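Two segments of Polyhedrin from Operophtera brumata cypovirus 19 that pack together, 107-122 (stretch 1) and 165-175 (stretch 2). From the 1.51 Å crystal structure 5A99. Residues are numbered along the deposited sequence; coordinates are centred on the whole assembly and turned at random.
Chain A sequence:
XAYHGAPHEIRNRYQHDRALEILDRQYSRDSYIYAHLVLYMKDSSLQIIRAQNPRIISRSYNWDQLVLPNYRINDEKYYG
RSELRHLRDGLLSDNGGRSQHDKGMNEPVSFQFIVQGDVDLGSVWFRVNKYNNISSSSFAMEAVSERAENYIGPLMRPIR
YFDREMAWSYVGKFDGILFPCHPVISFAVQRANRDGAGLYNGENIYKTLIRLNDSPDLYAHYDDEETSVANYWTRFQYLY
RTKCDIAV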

# COMPACT_ATOMS: atom_id res chain seq x y z
N GLU A 107 21.96 7.46 2.95
CA GLU A 107 21.72 6.84 1.65
C GLU A 107 22.56 5.58 1.42
O GLU A 107 23.70 5.50 1.86
CB GLU A 107 22.03 7.84 0.53
CG GLU A 107 21.13 9.08 0.52
CD GLU A 107 21.40 9.95 -0.69
OE1 GLU A 107 22.45 10.62 -0.71
OE2 GLU A 107 20.58 9.94 -1.63
N PRO A 108 21.99 4.61 0.69
CA PRO A 108 22.65 3.33 0.41
C PRO A 108 23.77 3.50 -0.60
O PRO A 108 23.72 4.36 -1.48
CB PRO A 108 21.51 2.48 -0.17
CG PRO A 108 20.60 3.48 -0.83
CD PRO A 108 20.68 4.72 0.03
N VAL A 109 24.80 2.67 -0.47
CA VAL A 109 25.92 2.68 -1.39
C VAL A 109 25.62 1.83 -2.62
O VAL A 109 25.99 2.16 -3.74
CB VAL A 109 27.17 2.11 -0.70
CG1 VAL A 109 28.36 2.13 -1.65
CG2 VAL A 109 27.47 2.91 0.55
N SER A 110 24.93 0.72 -2.39
CA SER A 110 24.70 -0.24 -3.46
C SER A 110 23.58 -1.16 -3.02
O SER A 110 23.06 -1.05 -1.90
CB SER A 110 25.97 -1.04 -3.75
OG SER A 110 26.26 -1.91 -2.67
N PHE A 111 23.21 -2.06 -3.92
CA PHE A 111 22.08 -2.95 -3.67
C PHE A 111 22.34 -4.36 -4.21
O PHE A 111 23.19 -4.58 -5.08
CB PHE A 111 20.82 -2.38 -4.34
CG PHE A 111 20.83 -2.52 -5.84
CD1 PHE A 111 20.41 -3.70 -6.44
CD2 PHE A 111 21.30 -1.50 -6.65
CE1 PHE A 111 20.44 -3.85 -7.82
CE2 PHE A 111 21.33 -1.64 -8.04
CZ PHE A 111 20.89 -2.82 -8.62
N GLN A 112 21.59 -5.32 -3.67
CA GLN A 112 21.46 -6.63 -4.29
C GLN A 112 19.97 -6.99 -4.33
O GLN A 112 19.27 -6.91 -3.31
CB GLN A 112 22.27 -7.71 -3.56
CG GLN A 112 21.95 -9.14 -4.03
CD GLN A 112 22.92 -10.21 -3.54
OE1 GLN A 112 22.93 -11.33 -4.05
NE2 GLN A 112 23.71 -9.88 -2.52
N PHE A 113 19.48 -7.33 -5.52
CA PHE A 113 18.08 -7.71 -5.69
C PHE A 113 18.04 -9.21 -5.98
O PHE A 113 18.72 -9.69 -6.88
CB PHE A 113 17.47 -6.89 -6.83
CG PHE A 113 16.03 -7.22 -7.12
CD1 PHE A 113 15.04 -6.99 -6.18
CD2 PHE A 113 15.66 -7.75 -8.35
CE1 PHE A 113 13.71 -7.27 -6.46
CE2 PHE A 113 14.33 -8.04 -8.63
CZ PHE A 113 13.36 -7.80 -7.67
N ILE A 114 17.27 -9.94 -5.17
CA ILE A 114 17.17 -11.39 -5.28
C ILE A 114 15.73 -11.85 -5.34
O ILE A 114 14.91 -11.51 -4.48
CB ILE A 114 17.86 -12.11 -4.10
CG1 ILE A 114 19.29 -11.61 -3.92
CG2 ILE A 114 17.87 -13.63 -4.32
CD1 ILE A 114 19.84 -11.84 -2.54
N VAL A 115 15.43 -12.63 -6.38
CA VAL A 115 14.14 -13.28 -6.51
C VAL A 115 14.36 -14.77 -6.34
O VAL A 115 15.35 -15.33 -6.80
CB VAL A 115 13.48 -12.98 -7.88
CG1 VAL A 115 13.17 -11.49 -7.99
CG2 VAL A 115 14.37 -13.45 -9.02
N GLN A 116 13.45 -15.41 -5.61
CA GLN A 116 13.57 -16.82 -5.28
C GLN A 116 12.21 -17.49 -5.32
O GLN A 116 11.20 -16.89 -4.95
CB GLN A 116 14.17 -16.99 -3.88
CG GLN A 116 14.29 -18.44 -3.44
CD GLN A 116 14.90 -18.59 -2.04
OE1 GLN A 116 15.86 -17.91 -1.69
NE2 GLN A 116 14.34 -19.50 -1.25
N GLY A 117 12.20 -18.74 -5.75
CA GLY A 117 10.98 -19.50 -5.94
C GLY A 117 10.87 -19.90 -7.40
O GLY A 117 11.82 -19.72 -8.17
N ASP A 118 9.72 -20.46 -7.77
CA ASP A 118 9.47 -20.82 -9.16
C ASP A 118 9.04 -19.55 -9.87
O ASP A 118 7.85 -19.35 -10.16
CB ASP A 118 8.39 -21.89 -9.28
CG ASP A 118 8.20 -22.36 -10.71
OD1 ASP A 118 9.18 -22.34 -11.47
OD2 ASP A 118 7.06 -22.74 -11.07
N VAL A 119 10.00 -18.67 -10.12
CA VAL A 119 9.65 -17.38 -10.68
C VAL A 119 9.61 -17.42 -12.20
O VAL A 119 10.34 -18.17 -12.85
CB VAL A 119 10.60 -16.25 -10.21
CG1 VAL A 119 10.74 -16.26 -8.71
CG2 VAL A 119 11.94 -16.39 -10.84
N ASP A 120 8.73 -16.59 -12.75
CA ASP A 120 8.68 -16.33 -14.16
C ASP A 120 9.77 -15.31 -14.45
O ASP A 120 9.62 -14.12 -14.17
CB ASP A 120 7.33 -15.75 -14.54
CG ASP A 120 7.28 -15.24 -15.95
OD1 ASP A 120 8.18 -15.60 -16.75
OD2 ASP A 120 6.34 -14.49 -16.28
N LEU A 121 10.89 -15.79 -14.98
CA LEU A 121 12.04 -14.92 -15.21
C LEU A 121 11.72 -13.79 -16.19
O LEU A 121 12.27 -12.70 -16.08
CB LEU A 121 13.23 -15.74 -15.69
CG LEU A 121 13.90 -16.64 -14.65
CD1 LEU A 121 14.91 -17.58 -15.31
CD2 LEU A 121 14.57 -15.80 -13.57
N GLY A 122 10.84 -14.05 -17.15
CA GLY A 122 10.38 -13.04 -18.08
C GLY A 122 9.54 -11.95 -17.43
O GLY A 122 9.23 -10.94 -18.06
N GLU A 165 18.79 -24.34 -9.92
CA GLU A 165 18.68 -22.90 -9.91
C GLU A 165 17.37 -22.57 -9.20
O GLU A 165 16.29 -22.92 -9.68
CB GLU A 165 18.70 -22.32 -11.33
CG GLU A 165 20.06 -22.49 -12.03
CD GLU A 165 20.07 -21.94 -13.45
OE1 GLU A 165 18.97 -21.72 -14.01
OE2 GLU A 165 21.18 -21.73 -14.00
N MET A 166 17.45 -21.93 -8.04
CA MET A 166 16.24 -21.62 -7.30
C MET A 166 16.14 -20.16 -6.85
O MET A 166 15.11 -19.73 -6.32
CB MET A 166 16.08 -22.59 -6.13
CG MET A 166 16.03 -24.06 -6.60
SD MET A 166 15.25 -25.21 -5.45
CE MET A 166 15.50 -24.35 -3.93
N ALA A 167 17.20 -19.40 -7.09
CA ALA A 167 17.16 -17.96 -6.83
C ALA A 167 18.07 -17.25 -7.82
O ALA A 167 19.00 -17.84 -8.36
CB ALA A 167 17.57 -17.68 -5.42
N TRP A 168 17.79 -15.97 -8.05
CA TRP A 168 18.53 -15.17 -9.00
C TRP A 168 18.89 -13.80 -8.43
O TRP A 168 18.06 -13.11 -7.80
CB TRP A 168 17.71 -15.03 -10.29
CG TRP A 168 17.48 -16.33 -10.98
CD1 TRP A 168 18.18 -16.81 -12.05
CD2 TRP A 168 16.50 -17.33 -10.65
NE1 TRP A 168 17.69 -18.04 -12.41
CE2 TRP A 168 16.66 -18.38 -11.57
CE3 TRP A 168 15.51 -17.43 -9.68
CZ2 TRP A 168 15.87 -19.52 -11.55
CZ3 TRP A 168 14.72 -18.56 -9.65
CH2 TRP A 168 14.91 -19.60 -10.58
N SER A 169 20.14 -13.39 -8.66
CA SER A 169 20.69 -12.20 -8.04
C SER A 169 21.20 -11.15 -9.03
O SER A 169 21.88 -11.46 -10.00
CB SER A 169 21.82 -12.61 -7.10
OG SER A 169 22.60 -11.49 -6.74
N TYR A 170 20.87 -9.90 -8.72
CA TYR A 170 21.29 -8.75 -9.49
C TYR A 170 21.84 -7.71 -8.52
O TYR A 170 21.25 -7.46 -7.46
CB TYR A 170 20.09 -8.19 -10.25
CG TYR A 170 20.39 -7.14 -11.29
CD1 TYR A 170 21.12 -7.45 -12.42
CD2 TYR A 170 19.91 -5.84 -11.15
CE1 TYR A 170 21.38 -6.48 -13.40
CE2 TYR A 170 20.16 -4.88 -12.10
CZ TYR A 170 20.90 -5.20 -13.22
OH TYR A 170 21.15 -4.23 -14.17
N VAL A 171 22.98 -7.10 -8.87
CA VAL A 171 23.59 -6.10 -8.02
C VAL A 171 24.03 -4.86 -8.78
O VAL A 171 24.25 -4.89 -10.00
CB VAL A 171 24.80 -6.67 -7.23
CG1 VAL A 171 24.43 -7.99 -6.55
CG2 VAL A 171 26.01 -6.88 -8.13
N GLY A 172 24.18 -3.76 -8.06
CA GLY A 172 24.64 -2.53 -8.66
C GLY A 172 24.95 -1.47 -7.63
O GLY A 172 24.58 -1.61 -6.46
N LYS A 173 25.64 -0.42 -8.07
CA LYS A 173 26.02 0.70 -7.21
C LYS A 173 25.16 1.94 -7.47
O LYS A 173 24.87 2.28 -8.63
CB LYS A 173 27.49 1.06 -7.43
CG LYS A 173 28.49 0.00 -6.96
CD LYS A 173 29.93 0.53 -7.10
CE LYS A 173 30.97 -0.50 -6.70
NZ LYS A 173 32.36 -0.00 -6.96
N PHE A 174 24.78 2.61 -6.39
CA PHE A 174 24.12 3.91 -6.53
C PHE A 174 25.18 5.01 -6.59
O PHE A 174 25.22 5.90 -5.73
CB PHE A 174 23.18 4.17 -5.35
CG PHE A 174 22.13 3.11 -5.15
CD1 PHE A 174 21.08 2.97 -6.05
CD2 PHE A 174 22.17 2.28 -4.04
CE1 PHE A 174 20.11 2.02 -5.85
CE2 PHE A 174 21.21 1.33 -3.83
CZ PHE A 174 20.17 1.20 -4.74
N ASP A 175 26.03 4.95 -7.61
CA ASP A 175 27.06 5.96 -7.80
C ASP A 175 26.77 6.84 -9.03
O ASP A 175 27.65 7.56 -9.50
CB ASP A 175 28.45 5.32 -7.91
CG ASP A 175 28.55 4.32 -9.06
OD1 ASP A 175 27.64 4.28 -9.92
OD2 ASP A 175 29.55 3.57 -9.09
O HOH W 1 24.57 6.56 -3.00

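Two neighbouring antiparallel β-strands, 110-116 and 165-173, are zipped together by a ladder of backbone hydrogen bonds, and aromatic side chains on one face of the sheet supply most of the apolar packing. The strand axes approach to 4.5 Å at 165°, and the two stretches bury 973 Å² between them.

The hydrogen-bonded pairs are Phe111 with Gly172, Phe113 with Tyr170 and Val115 with Trp168. Each is closed in both directions: Phe111 N to Gly172 O is 2.9 Å and Gly172 N to Phe111 O 3.2 Å; Phe113 N to Tyr170 O is 2.6 Å, short and nearly straight, and Tyr170 N to Phe113 O 2.8 Å; Val115 N to Trp168 O is 3.0 Å and Trp168 N to Val115 O 2.8 Å. Two further backbone bonds flank these pairs: Gly117 N donates to Met166 O (3.1 Å) and Phe174 N to Val109 O (2.9 Å). Between the rungs, CA-H groups also meet carbonyls, as where Ile114 CA lies 3.2 Å from Trp168 O.

The face bearing Phe111, Phe113, Val115, Trp168 and Tyr170 is the aromatic one. The Phe111 ring, with chi1 at p, lies across the backbone of its partner, with Gly172 N and Val171 C over one face. Glycine suits this place: a CB on Gly172 would fall 2.8 Å from Phe111 CE2, a clash. Phe111 CE1 meets Tyr170 CD2 at 3.9 Å, while Phe111 CD2 touches Phe174 CZ at 3.5 Å, the two rings meeting obliquely. Phe174 also packs against Pro108, CE2 to CG 3.7 Å, and a water links the ends of the stretches through Pro108 O (2.8 Å) and Phe174 O (2.9 Å).

At the other end Trp168, the residue most covered by the opposing stretch, receives the loop after strand 110-116. Leu121 CD2 sits 3.8 Å from the centroid of the Trp168 five-membered ring, almost on its normal, in a CH-π contact; Val119 CG2 reaches Trp168 CZ3 at 3.7 Å, and Val115 CG2 packs on Trp168 CB at 3.9 Å. Gly117 has backbone angles that would jam a CB against the preceding carbonyl, so glycine fits this turn out of the strand.

The face bearing Ser110, Gln112, Ile114, Gln116, Ala167, Ser169, Val171 and Lys173 carries smaller contacts. Ser169 OG donates to Gln112 OE1 (2.7 Å). Ala167 CB packs 3.8 Å from Gln116 CB and 4.2 Å from Ile114 CG2.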